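Long-range contacts in ethanolamine utilization protein EutL (Clostridium perfringens E str. JGS1987, PDB 4TME), which forms trimeric tiles in the shell of the ethanolamine-utilization bacterial microcompartment and binds ethanolamine, which probably controls opening of its pore: residues C[159-164]-C[202-207]; C[44-48]-C[64-68]; C[32-38]-C[86-92]; C[120-124]-C[149-153]; C[56-60]-C[94-98]. All coordinates share one frame. Numbering follows the deposited sequence.

Contact 1. Residues C[159-164]-C[202-207]; sequences YALDAA and AFAEAV
The methyl group of Ala-160 sits in a pocket made by three side chains of the facing helix: its CB lies 3.5 Å from Phe-203 CD1, 3.5 Å from Ala-206 CB and 3.6 Å from Val-207 CG2. Both segments are regular alpha helix, and their short axes cross at 144°, roughly antiparallel, approaching to 7.8 Å. So close an approach is possible because the interface is mostly alanine; where Ala-160 faces Ala-206 the CA atoms are 4.8 Å apart. One turn on, Ala-163 CB meets Ala-206 CB at 3.8 Å, and Ala-202 CB rests 4.0 Å from Ala-164 CA. Phe-203, with chi1 t and chi2 near 84°, brings CE1 to 3.9 Å from Leu-161 CD2 (chi1 m, chi2 t), and Tyr-159, also t, lays CD2 4.1 Å from Ala-206 CB. No hydrogen bond crosses, so the 345 Å² of buried surface is held by apolar packing. Phe-203 and Leu-161 also touch Leu-150 of strand 146-152. Two helices packed on one face of the sheet are characteristic of the alpha/beta BMC domain; here, in the second domain of the tandem, they pack closely through alanines.

Contact 2. Residues C[44-48]-C[64-68]; sequences DDVTY and YARSM. With ETA (ethanolamine), chain J; ETA (ethanolamine), chain K.
Strand 64-67 runs past the first turn of helix 44-48 at 166°, almost antiparallel, with the short axes 9.4 Å apart. Tyr-64 makes no contact with 44-48; its OH is hydrogen-bonded to Pro-178 O of the third subunit. Ala-65 points toward the helix and places CB 3.6 Å from Tyr-48 CE1; its CA is 7.3 Å from that of Tyr-48. The CA-to-CB bond of Arg-66 points away from the helix and its NH2 forms a salt bridge with Glu-181, but its backbone C lies 2.9 Å from Tyr-48 OH. At Ser-67 (chi1 m), whose CA is 6.1 Å from Asp-44 CA, a directed relay forms: Tyr-48 OH donates to Ser-67 OG at 2.7 Å, and Ser-67 OG donates to Asp-44 OD2 at 2.7 Å. Tyr-48 reaches it with chi1 m and chi2 near -37°, Asp-44 with chi1 p and chi2 near -14°. The other oxygen, Asp-44 OD1, accepts from the ethanolamine of chain K (N to OD1 2.8 Å), and Asp-45 OD1 from that of chain J (2.7 Å from N). Asp-44 and Asp-45, together at the helix start, thus belong with Glu-82, Thr-180 and Thr-182 to the two adjacent ethanolamine pockets.

Contact 3. Residues C[32-38]-C[86-92]; sequences HHKSLGL and ILAGPSP
Ala-88 is the bump and the His-33 ring the flat surface that receives it: Ala-88 CB stands 3.7 Å from the ring centroid, 20° off the normal, a CH-pi contact. His-33 has chi1 m and chi2 near 154°, and its NE2 is held by Asp-61. Strands 35-38 and 86-89 run antiparallel at 156°, their axes 4.5 Å apart. Gly-37 and Leu-87 form a hydrogen-bonded pair, with Gly-37 N to Leu-87 O and Leu-87 N to Gly-37 O both 2.8 Å; Leu-36 with Ala-88 and Leu-38 with Ile-86 are non-hydrogen-bonded pairs. Gly-89 O accepts from both Lys-34 N (3.0 Å) and Ser-35 N (3.1 Å), a classic beta bulge, while Gly-89 N returns a bond to Ser-35 O at 3.0 Å. On the face of Ile-86 and Ala-88, Leu-36 and Leu-38 (both m,t) lean across onto the neighbouring strand: Leu-36 CD2 is 3.7 Å from Ala-88 CB and Leu-38 CD2 3.7 Å from Ile-86 CG1. On the other face Gly-37 leaves a hollow beside Leu-87, into which Val-95 packs. Ser-35 OG lies against Pro-92 CD at 3.3 Å, where Ser-91 N-caps the next helix. The pair forms the middle of the sheet 10-16, 35-41, 83-89, 61-67, with helices 44-57 and 92-106 packed on the Leu-87 face and the third subunit touching Leu-38 and Ile-86.

Contact 4. Residues C[120-124]-C[149-153]; sequences SICYY and YLVAP
Tyr-124 loses 111 Å² to the opposite strand, followed by Val-151 with 50 Å². These two form an antiparallel hydrogen-bonded pair: Tyr-124 N donates to Val-151 O at 2.8 Å and Val-151 N to Tyr-124 O at 2.9 Å, both nearly straight (171° and 168°). Strands 122-124 and 149-152 run at 165° with axes 4.6 Å apart. Both side chains are t and leave the same face, so Tyr-124 CB meets Val-151 CB at 3.9 Å. With chi2 near 56° the Tyr-124 ring directs its edge to the face of Tyr-149 (chi1 t, chi2 near -26°), a T-shaped stack with centroids 5.2 Å apart and planes at 78°. Pro-153, next in buried area at 41 Å², points toward the first strand, its CD 3.3 Å from Cys-122 O. Having no amide hydrogen, it cannot donate to that oxygen, which finds no partner in the model, and the regular pairing stops there. The chemistry is thus that of an apolar, aromatic strand pair tied to helix 44-57 by two hydroxyls, Tyr-149 OH bonding Asp-45 and Tyr-124 OH bonding Thr-49, with Val-151 contributing to the ethanolamine pocket.

Contact 5. Residues C[56-60]-C[94-98]; sequences KAAEV and EVRSG
Segment 56-60 follows on from helix 44-57, is extended at Ala-58 (phi/psi -153/170), passes through an inverse gamma turn centred on Glu-59 (-84/73) and is extended again at Val-60. The gamma turn carries a weak bond, Val-60 N to Ala-58 O, 2.9 Å. Segment 94-98 is regular helix, with Gly-98 N bonded to Glu-94 O at 2.9 Å. CA atoms come closest at Ala-58 and Gly-98, 5.2 Å, then at Glu-59 and Glu-94, 5.7 Å. The amide of Glu-59 points at the helix, and Glu-94, folded back with chi1 and chi2 both m, accepts its hydrogen: Glu-59 N to Glu-94 OE2 is 2.9 Å at 172°. Ala-58 points its CB between Ser-97 OG (3.5 Å) and Gly-98 N (3.6 Å). Val-60 (chi1 m) sets CG1 3.5 Å from Glu-94 O and 4.0 Å from Val-95 CA; a CB on Gly-98 would lie tight against Val-60 CG1. The contact fastens the link between helix 44-57 and strand 61-67 to helix 92-106. One directional side-chain-to-backbone bond, with Ala-58 and Val-60 methyls packed against the helix backbone and Ser-97, fixes the connection despite Glu-59 OE2 standing 4.5 Å from the like-charged Glu-94 OE1.

Overall arrangement
Contacts 3 and 5, centres 9 Å apart, join strands and helices of the first BMC domain; Pro-90 CD meets Glu-59 O at 3.3 Å. The strand of contact 2 is the neighbour of 83-89 in the same sheet, Tyr-64 O lying 2.8 Å from Ile-86 N, and its helix 44-57 is shared with contact 5. Contacts 1 and 4, centres 10 Å apart, build the other side of the chain, with Ala-204 CB 3.4 Å from Tyr-123 CE2. The halves meet between contacts 2 and 4, where Asp-45 OD1 is 2.7 Å from Tyr-149 OH. There Asp-44, Asp-45 and Val-151 line the ethanolamine sites; the Phe-203 side chain is about 9 Å from an ethanolamine. Contacts 1 and 3 span 38 Å, centre to centre.

Contact 1. Residues C[159-164]-C[202-207]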
# COMPACT_ATOMS: atom_id res chain seq x y z
N TYR C 159 -18.30 -7.07 -9.84
CA TYR C 159 -19.28 -7.52 -10.80
C TYR C 159 -19.44 -9.04 -10.75
O TYR C 159 -20.55 -9.56 -10.71
CB TYR C 159 -18.85 -7.06 -12.20
CG TYR C 159 -19.78 -7.41 -13.32
CD1 TYR C 159 -20.86 -6.59 -13.63
CD2 TYR C 159 -19.56 -8.52 -14.12
CE1 TYR C 159 -21.70 -6.89 -14.67
CE2 TYR C 159 -20.39 -8.83 -15.17
CZ TYR C 159 -21.46 -8.01 -15.44
OH TYR C 159 -22.30 -8.32 -16.49
N ALA C 160 -18.32 -9.73 -10.72
CA ALA C 160 -18.33 -11.18 -10.82
C ALA C 160 -18.75 -11.84 -9.50
O ALA C 160 -19.34 -12.92 -9.51
CB ALA C 160 -16.94 -11.68 -11.27
N LEU C 161 -18.44 -11.21 -8.37
CA LEU C 161 -18.93 -11.68 -7.08
C LEU C 161 -20.46 -11.66 -7.03
O LEU C 161 -21.10 -12.61 -6.57
CB LEU C 161 -18.36 -10.83 -5.94
CG LEU C 161 -16.96 -11.19 -5.43
CD1 LEU C 161 -16.58 -10.25 -4.29
CD2 LEU C 161 -16.85 -12.65 -4.99
N ASP C 162 -21.06 -10.58 -7.53
CA ASP C 162 -22.51 -10.51 -7.58
C ASP C 162 -23.06 -11.66 -8.43
O ASP C 162 -24.03 -12.32 -8.05
CB ASP C 162 -22.97 -9.16 -8.13
CG ASP C 162 -24.49 -9.03 -8.16
OD1 ASP C 162 -25.09 -8.94 -7.07
OD2 ASP C 162 -25.06 -9.04 -9.26
N ALA C 163 -22.44 -11.89 -9.58
CA ALA C 163 -22.84 -12.99 -10.45
C ALA C 163 -22.73 -14.35 -9.74
O ALA C 163 -23.63 -15.18 -9.88
CB ALA C 163 -21.99 -12.99 -11.69
N ALA C 164 -21.64 -14.53 -9.01
CA ALA C 164 -21.36 -15.80 -8.35
C ALA C 164 -22.40 -16.05 -7.24
O ALA C 164 -22.92 -17.16 -7.11
CB ALA C 164 -19.97 -15.81 -7.79
N ALA C 202 -19.35 -19.35 -12.43
CA ALA C 202 -20.04 -18.08 -12.68
C ALA C 202 -19.11 -16.89 -12.51
O ALA C 202 -19.18 -15.92 -13.29
CB ALA C 202 -21.22 -17.94 -11.75
N PHE C 203 -18.24 -16.94 -11.50
CA PHE C 203 -17.26 -15.88 -11.25
C PHE C 203 -16.33 -15.78 -12.47
O PHE C 203 -16.11 -14.69 -13.00
CB PHE C 203 -16.47 -16.17 -9.95
CG PHE C 203 -15.51 -15.07 -9.55
CD1 PHE C 203 -15.95 -13.98 -8.82
CD2 PHE C 203 -14.16 -15.14 -9.87
CE1 PHE C 203 -15.08 -12.96 -8.45
CE2 PHE C 203 -13.29 -14.13 -9.49
CZ PHE C 203 -13.75 -13.05 -8.78
N ALA C 204 -15.79 -16.91 -12.91
CA ALA C 204 -14.89 -16.91 -14.05
C ALA C 204 -15.56 -16.32 -15.30
O ALA C 204 -14.97 -15.50 -16.01
CB ALA C 204 -14.39 -18.32 -14.35
N GLU C 205 -16.79 -16.74 -15.56
CA GLU C 205 -17.52 -16.29 -16.74
C GLU C 205 -17.74 -14.78 -16.67
O GLU C 205 -17.59 -14.07 -17.68
CB GLU C 205 -18.87 -17.01 -16.85
CG GLU C 205 -19.63 -16.65 -18.12
CD GLU C 205 -21.00 -17.29 -18.18
OE1 GLU C 205 -21.27 -18.20 -17.37
OE2 GLU C 205 -21.81 -16.87 -19.04
N ALA C 206 -18.06 -14.28 -15.48
CA ALA C 206 -18.32 -12.85 -15.33
C ALA C 206 -17.04 -12.01 -15.49
O ALA C 206 -17.06 -10.94 -16.11
CB ALA C 206 -18.96 -12.57 -13.98
N VAL C 207 -15.91 -12.48 -14.96
CA VAL C 207 -14.66 -11.77 -15.15
C VAL C 207 -14.30 -11.73 -16.64
O VAL C 207 -13.91 -10.68 -17.17
CB VAL C 207 -13.49 -12.39 -14.35
CG1 VAL C 207 -12.20 -11.65 -14.67
CG2 VAL C 207 -13.75 -12.30 -12.83

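Contact 2. Residues C[44-48]-C[64-68]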
# COMPACT_ATOMS: atom_id res chain seq x y z
N ASP C 44 0.17 -14.54 -4.40
CA ASP C 44 -0.28 -14.64 -3.01
C ASP C 44 -1.44 -15.63 -2.80
O ASP C 44 -1.36 -16.50 -1.93
CB ASP C 44 -0.62 -13.24 -2.43
CG ASP C 44 -1.68 -12.46 -3.22
OD1 ASP C 44 -2.01 -12.82 -4.36
OD2 ASP C 44 -2.14 -11.43 -2.64
N ASP C 45 -2.52 -15.57 -3.58
CA ASP C 45 -3.67 -16.40 -3.24
C ASP C 45 -3.40 -17.89 -3.49
O ASP C 45 -3.95 -18.75 -2.77
CB ASP C 45 -4.90 -15.93 -4.01
CG ASP C 45 -5.26 -14.51 -3.64
OD1 ASP C 45 -5.60 -14.30 -2.46
OD2 ASP C 45 -5.10 -13.63 -4.53
N VAL C 46 -2.56 -18.22 -4.48
CA VAL C 46 -2.11 -19.63 -4.63
C VAL C 46 -1.34 -20.03 -3.38
O VAL C 46 -1.53 -21.14 -2.86
CB VAL C 46 -1.26 -19.84 -5.89
CG1 VAL C 46 -0.52 -21.22 -5.86
CG2 VAL C 46 -2.16 -19.76 -7.13
N THR C 47 -0.48 -19.15 -2.89
CA THR C 47 0.29 -19.49 -1.70
C THR C 47 -0.59 -19.65 -0.47
O THR C 47 -0.39 -20.56 0.31
CB THR C 47 1.38 -18.44 -1.46
OG1 THR C 47 2.26 -18.46 -2.60
CG2 THR C 47 2.21 -18.75 -0.21
N TYR C 48 -1.60 -18.80 -0.31
CA TYR C 48 -2.51 -18.94 0.83
C TYR C 48 -3.26 -20.28 0.77
O TYR C 48 -3.49 -20.93 1.81
CB TYR C 48 -3.51 -17.77 0.85
CG TYR C 48 -2.87 -16.42 1.09
CD1 TYR C 48 -1.80 -16.28 1.97
CD2 TYR C 48 -3.29 -15.31 0.39
CE1 TYR C 48 -1.19 -15.03 2.17
CE2 TYR C 48 -2.71 -14.06 0.59
CZ TYR C 48 -1.66 -13.93 1.50
OH TYR C 48 -1.07 -12.70 1.72
N TYR C 64 1.29 -16.47 10.10
CA TYR C 64 1.55 -15.19 9.43
C TYR C 64 1.32 -15.36 7.94
O TYR C 64 1.77 -16.34 7.33
CB TYR C 64 2.99 -14.73 9.72
CG TYR C 64 3.21 -13.24 9.51
CD1 TYR C 64 3.49 -12.73 8.26
CD2 TYR C 64 3.12 -12.36 10.58
CE1 TYR C 64 3.68 -11.35 8.06
CE2 TYR C 64 3.32 -11.00 10.40
CZ TYR C 64 3.60 -10.50 9.13
OH TYR C 64 3.77 -9.13 8.96
N ALA C 65 0.61 -14.41 7.32
CA ALA C 65 0.28 -14.51 5.91
C ALA C 65 -0.08 -13.14 5.37
O ALA C 65 -1.18 -12.64 5.66
CB ALA C 65 -0.89 -15.49 5.70
N ARG C 66 0.83 -12.52 4.64
CA ARG C 66 0.60 -11.16 4.14
C ARG C 66 1.08 -10.98 2.72
O ARG C 66 2.10 -11.57 2.31
CB ARG C 66 1.32 -10.12 5.02
CG ARG C 66 0.84 -9.97 6.47
CD ARG C 66 -0.53 -9.32 6.57
NE ARG C 66 -0.63 -8.06 5.81
CZ ARG C 66 -0.11 -6.89 6.18
NH1 ARG C 66 0.55 -6.76 7.32
NH2 ARG C 66 -0.26 -5.81 5.41
N SER C 67 0.36 -10.13 1.98
CA SER C 67 0.67 -9.77 0.61
C SER C 67 1.48 -8.47 0.51
O SER C 67 1.38 -7.61 1.39
CB SER C 67 -0.63 -9.61 -0.19
OG SER C 67 -1.37 -10.83 -0.15
N MET C 68 2.24 -8.33 -0.57
CA MET C 68 3.10 -7.17 -0.78
C MET C 68 2.41 -6.06 -1.58
O MET C 68 1.67 -6.33 -2.55
CB MET C 68 4.39 -7.55 -1.52
CG MET C 68 5.18 -8.65 -0.84
SD MET C 68 5.88 -8.13 0.73
CE MET C 68 5.16 -9.28 1.85
CA ETA J . -7.05 -11.44 -1.16
N ETA J . -5.73 -12.01 -1.13
C ETA J . -7.34 -11.02 -2.58
O ETA J . -6.52 -9.92 -2.94
CA ETA K . -3.23 -11.76 -7.24
N ETA K . -2.38 -10.92 -6.42
C ETA K . -2.45 -12.31 -8.43
O ETA K . -1.29 -13.01 -8.04

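Contact 3. Residues C[32-38]-C[86-92]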
# COMPACT_ATOMS: atom_id res chain seq x y z
N HIS C 32 3.42 -23.79 22.16
CA HIS C 32 3.91 -25.02 21.53
C HIS C 32 4.55 -24.76 20.16
O HIS C 32 5.11 -25.68 19.57
CB HIS C 32 2.78 -26.05 21.40
CG HIS C 32 1.58 -25.54 20.68
ND1 HIS C 32 0.63 -24.76 21.30
CD2 HIS C 32 1.17 -25.69 19.40
CE1 HIS C 32 -0.31 -24.44 20.42
NE2 HIS C 32 -0.00 -25.00 19.27
N HIS C 33 4.48 -23.52 19.68
CA HIS C 33 5.14 -23.12 18.44
C HIS C 33 6.64 -22.89 18.65
O HIS C 33 7.06 -21.80 19.05
CB HIS C 33 4.51 -21.85 17.88
CG HIS C 33 3.11 -22.03 17.38
ND1 HIS C 33 2.19 -21.00 17.33
CD2 HIS C 33 2.47 -23.12 16.89
CE1 HIS C 33 1.05 -21.45 16.84
NE2 HIS C 33 1.20 -22.73 16.56
N LYS C 34 7.44 -23.89 18.33
CA LYS C 34 8.88 -23.84 18.60
C LYS C 34 9.72 -23.59 17.36
O LYS C 34 10.86 -23.16 17.46
CB LYS C 34 9.34 -25.16 19.24
CG LYS C 34 8.55 -25.59 20.46
CD LYS C 34 8.82 -24.69 21.64
CE LYS C 34 8.29 -25.32 22.93
NZ LYS C 34 8.35 -24.36 24.07
N SER C 35 9.14 -23.87 16.20
CA SER C 35 9.84 -23.81 14.93
C SER C 35 8.98 -23.13 13.89
O SER C 35 7.77 -23.29 13.91
CB SER C 35 10.20 -25.21 14.45
OG SER C 35 11.15 -25.78 15.33
N LEU C 36 9.62 -22.38 12.98
CA LEU C 36 8.91 -21.67 11.91
C LEU C 36 9.38 -22.10 10.53
O LEU C 36 10.56 -22.34 10.33
CB LEU C 36 9.10 -20.16 12.03
CG LEU C 36 8.73 -19.51 13.38
CD1 LEU C 36 9.07 -18.01 13.29
CD2 LEU C 36 7.29 -19.73 13.73
N GLY C 37 8.45 -22.18 9.59
CA GLY C 37 8.78 -22.35 8.19
C GLY C 37 8.34 -21.10 7.46
O GLY C 37 7.21 -20.65 7.62
N LEU C 38 9.26 -20.53 6.68
CA LEU C 38 9.09 -19.27 5.97
C LEU C 38 9.02 -19.52 4.47
O LEU C 38 9.85 -20.27 3.93
CB LEU C 38 10.27 -18.32 6.26
CG LEU C 38 10.75 -18.07 7.70
CD1 LEU C 38 12.06 -17.26 7.69
CD2 LEU C 38 9.70 -17.34 8.50
N ILE C 86 4.14 -17.79 6.95
CA ILE C 86 4.87 -18.43 8.04
C ILE C 86 4.04 -19.53 8.66
O ILE C 86 2.92 -19.31 9.13
CB ILE C 86 5.29 -17.42 9.14
CG1 ILE C 86 6.14 -16.30 8.53
CG2 ILE C 86 6.12 -18.14 10.25
CD1 ILE C 86 6.61 -15.23 9.51
N LEU C 87 4.60 -20.73 8.62
CA LEU C 87 4.07 -21.90 9.31
C LEU C 87 4.75 -22.04 10.65
O LEU C 87 5.94 -21.75 10.77
CB LEU C 87 4.31 -23.18 8.50
CG LEU C 87 3.59 -23.28 7.15
CD1 LEU C 87 4.13 -24.52 6.43
CD2 LEU C 87 2.10 -23.41 7.36
N ALA C 88 4.02 -22.48 11.67
CA ALA C 88 4.62 -22.78 12.96
C ALA C 88 4.23 -24.18 13.41
O ALA C 88 3.11 -24.64 13.19
CB ALA C 88 4.22 -21.75 14.02
N GLY C 89 5.16 -24.86 14.04
CA GLY C 89 4.91 -26.20 14.53
C GLY C 89 5.84 -26.52 15.69
O GLY C 89 6.69 -25.71 16.03
N PRO C 90 5.67 -27.70 16.29
CA PRO C 90 6.39 -28.10 17.50
C PRO C 90 7.83 -28.51 17.25
O PRO C 90 8.59 -28.60 18.21
CB PRO C 90 5.59 -29.31 17.99
CG PRO C 90 4.96 -29.86 16.77
CD PRO C 90 4.60 -28.65 15.95
N SER C 91 8.19 -28.78 16.01
CA SER C 91 9.54 -29.24 15.70
C SER C 91 9.92 -28.84 14.30
O SER C 91 9.06 -28.58 13.46
CB SER C 91 9.62 -30.76 15.83
OG SER C 91 8.85 -31.36 14.79
N PRO C 92 11.23 -28.79 14.02
CA PRO C 92 11.64 -28.58 12.64
C PRO C 92 11.10 -29.65 11.70
O PRO C 92 10.79 -29.31 10.56
CB PRO C 92 13.18 -28.64 12.73
CG PRO C 92 13.49 -28.28 14.11
CD PRO C 92 12.38 -28.83 14.94

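Contact 4. Residues C[120-124]-C[149-153]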
# COMPACT_ATOMS: atom_id res chain seq x y z
N SER C 120 -3.22 -9.58 -19.40
CA SER C 120 -3.20 -8.36 -18.59
C SER C 120 -4.43 -8.28 -17.68
O SER C 120 -4.56 -7.35 -16.88
CB SER C 120 -3.11 -7.13 -19.50
OG SER C 120 -4.24 -7.03 -20.35
N ILE C 121 -5.34 -9.24 -17.81
CA ILE C 121 -6.40 -9.41 -16.82
C ILE C 121 -6.38 -10.88 -16.45
O ILE C 121 -6.32 -11.72 -17.33
CB ILE C 121 -7.81 -9.03 -17.36
CG1 ILE C 121 -7.84 -7.56 -17.78
CG2 ILE C 121 -8.88 -9.29 -16.31
CD1 ILE C 121 -9.10 -7.16 -18.52
N CYS C 122 -6.42 -11.18 -15.16
CA CYS C 122 -6.41 -12.56 -14.70
C CYS C 122 -7.24 -12.71 -13.43
O CYS C 122 -7.50 -11.72 -12.72
CB CYS C 122 -4.99 -13.03 -14.44
SG CYS C 122 -4.18 -12.13 -13.10
N TYR C 123 -7.63 -13.94 -13.13
CA TYR C 123 -8.48 -14.20 -11.99
C TYR C 123 -8.21 -15.58 -11.42
O TYR C 123 -7.61 -16.44 -12.06
CB TYR C 123 -9.96 -14.10 -12.38
CG TYR C 123 -10.35 -15.09 -13.46
CD1 TYR C 123 -10.23 -14.77 -14.81
CD2 TYR C 123 -10.83 -16.34 -13.13
CE1 TYR C 123 -10.58 -15.68 -15.79
CE2 TYR C 123 -11.17 -17.25 -14.10
CZ TYR C 123 -11.05 -16.92 -15.43
OH TYR C 123 -11.40 -17.84 -16.39
N TYR C 124 -8.67 -15.75 -10.19
CA TYR C 124 -8.58 -17.02 -9.45
C TYR C 124 -9.99 -17.44 -9.12
O TYR C 124 -10.76 -16.65 -8.60
CB TYR C 124 -7.78 -16.80 -8.18
CG TYR C 124 -7.27 -18.03 -7.41
CD1 TYR C 124 -6.48 -18.99 -8.02
CD2 TYR C 124 -7.49 -18.12 -6.03
CE1 TYR C 124 -5.99 -20.05 -7.30
CE2 TYR C 124 -6.98 -19.19 -5.29
CZ TYR C 124 -6.23 -20.13 -5.93
OH TYR C 124 -5.69 -21.20 -5.19
N TYR C 149 -12.88 -19.77 -3.61
CA TYR C 149 -11.85 -18.74 -3.38
C TYR C 149 -11.76 -17.92 -4.66
O TYR C 149 -11.25 -18.40 -5.67
CB TYR C 149 -10.54 -19.44 -3.00
CG TYR C 149 -9.43 -18.55 -2.43
CD1 TYR C 149 -9.35 -17.19 -2.71
CD2 TYR C 149 -8.46 -19.11 -1.61
CE1 TYR C 149 -8.30 -16.41 -2.18
CE2 TYR C 149 -7.44 -18.37 -1.09
CZ TYR C 149 -7.35 -17.03 -1.38
OH TYR C 149 -6.32 -16.30 -0.85
N LEU C 150 -12.35 -16.72 -4.62
CA LEU C 150 -12.60 -15.92 -5.83
C LEU C 150 -11.79 -14.63 -5.76
O LEU C 150 -11.95 -13.85 -4.81
CB LEU C 150 -14.09 -15.59 -5.94
CG LEU C 150 -15.03 -16.80 -5.84
CD1 LEU C 150 -16.49 -16.38 -5.96
CD2 LEU C 150 -14.70 -17.84 -6.90
N VAL C 151 -10.91 -14.41 -6.74
CA VAL C 151 -10.07 -13.21 -6.77
C VAL C 151 -9.99 -12.65 -8.19
O VAL C 151 -9.80 -13.39 -9.13
CB VAL C 151 -8.64 -13.50 -6.26
CG1 VAL C 151 -7.81 -12.21 -6.22
CG2 VAL C 151 -8.69 -14.13 -4.88
N ALA C 152 -10.15 -11.34 -8.32
CA ALA C 152 -9.96 -10.67 -9.60
C ALA C 152 -9.62 -9.21 -9.36
O ALA C 152 -9.64 -8.74 -8.23
CB ALA C 152 -11.22 -10.80 -10.47
N PRO C 153 -9.28 -8.47 -10.43
CA PRO C 153 -9.02 -7.04 -10.19
C PRO C 153 -10.30 -6.34 -9.71
O PRO C 153 -11.38 -6.91 -9.83
CB PRO C 153 -8.54 -6.54 -11.56
CG PRO C 153 -7.99 -7.80 -12.23
CD PRO C 153 -8.95 -8.87 -11.81

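Contact 5. Residues C[56-60]-C[94-98]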
# COMPACT_ATOMS: atom_id res chain seq x y z
N LYS C 56 -3.23 -29.49 6.51
CA LYS C 56 -3.86 -30.80 6.44
C LYS C 56 -2.80 -31.93 6.43
O LYS C 56 -3.08 -33.08 6.76
CB LYS C 56 -4.73 -30.89 5.18
CG LYS C 56 -5.91 -29.94 5.19
CD LYS C 56 -6.92 -30.24 4.09
CE LYS C 56 -6.50 -29.67 2.75
NZ LYS C 56 -7.42 -30.13 1.64
N ALA C 57 -1.58 -31.56 6.07
CA ALA C 57 -0.50 -32.52 5.80
C ALA C 57 0.45 -32.75 6.97
O ALA C 57 1.16 -33.74 7.02
CB ALA C 57 0.33 -32.04 4.60
N ALA C 58 0.51 -31.79 7.88
CA ALA C 58 1.49 -31.81 8.96
C ALA C 58 0.98 -31.06 10.18
O ALA C 58 -0.05 -30.36 10.10
CB ALA C 58 2.81 -31.18 8.47
N GLU C 59 1.71 -31.19 11.28
CA GLU C 59 1.31 -30.53 12.52
C GLU C 59 1.82 -29.10 12.50
O GLU C 59 2.79 -28.76 13.18
CB GLU C 59 1.83 -31.29 13.75
CG GLU C 59 1.19 -30.78 15.05
CD GLU C 59 1.56 -31.57 16.28
OE1 GLU C 59 1.19 -31.15 17.39
OE2 GLU C 59 2.24 -32.60 16.13
N VAL C 60 1.18 -28.27 11.69
CA VAL C 60 1.56 -26.87 11.53
C VAL C 60 0.32 -25.97 11.51
O VAL C 60 -0.77 -26.39 11.09
CB VAL C 60 2.35 -26.60 10.23
CG1 VAL C 60 3.69 -27.29 10.28
CG2 VAL C 60 1.56 -27.04 9.01
N GLU C 94 8.21 -31.19 11.69
CA GLU C 94 6.83 -30.90 11.29
C GLU C 94 6.77 -29.70 10.34
O GLU C 94 6.03 -29.74 9.35
CB GLU C 94 5.94 -30.67 12.51
CG GLU C 94 5.59 -31.96 13.28
CD GLU C 94 4.84 -33.02 12.46
OE1 GLU C 94 4.88 -34.22 12.84
OE2 GLU C 94 4.19 -32.67 11.45
N VAL C 95 7.52 -28.65 10.65
CA VAL C 95 7.63 -27.51 9.76
C VAL C 95 8.09 -27.95 8.38
O VAL C 95 7.48 -27.60 7.37
CB VAL C 95 8.58 -26.46 10.32
CG1 VAL C 95 8.90 -25.41 9.28
CG2 VAL C 95 7.96 -25.85 11.57
N ARG C 96 9.14 -28.76 8.34
CA ARG C 96 9.69 -29.26 7.09
C ARG C 96 8.62 -30.02 6.29
O ARG C 96 8.47 -29.84 5.08
CB ARG C 96 10.90 -30.13 7.43
CG ARG C 96 11.78 -30.62 6.33
CD ARG C 96 12.74 -31.55 7.10
NE ARG C 96 13.90 -32.08 6.41
CZ ARG C 96 13.86 -33.04 5.51
NH1 ARG C 96 12.69 -33.54 5.13
NH2 ARG C 96 15.00 -33.49 4.96
N SER C 97 7.82 -30.84 6.97
CA SER C 97 6.76 -31.59 6.30
C SER C 97 5.71 -30.62 5.75
O SER C 97 5.23 -30.75 4.60
CB SER C 97 6.13 -32.59 7.28
OG SER C 97 5.04 -33.26 6.69
N GLY C 98 5.39 -29.61 6.54
CA GLY C 98 4.45 -28.58 6.12
C GLY C 98 4.92 -27.80 4.89
O GLY C 98 4.14 -27.56 3.96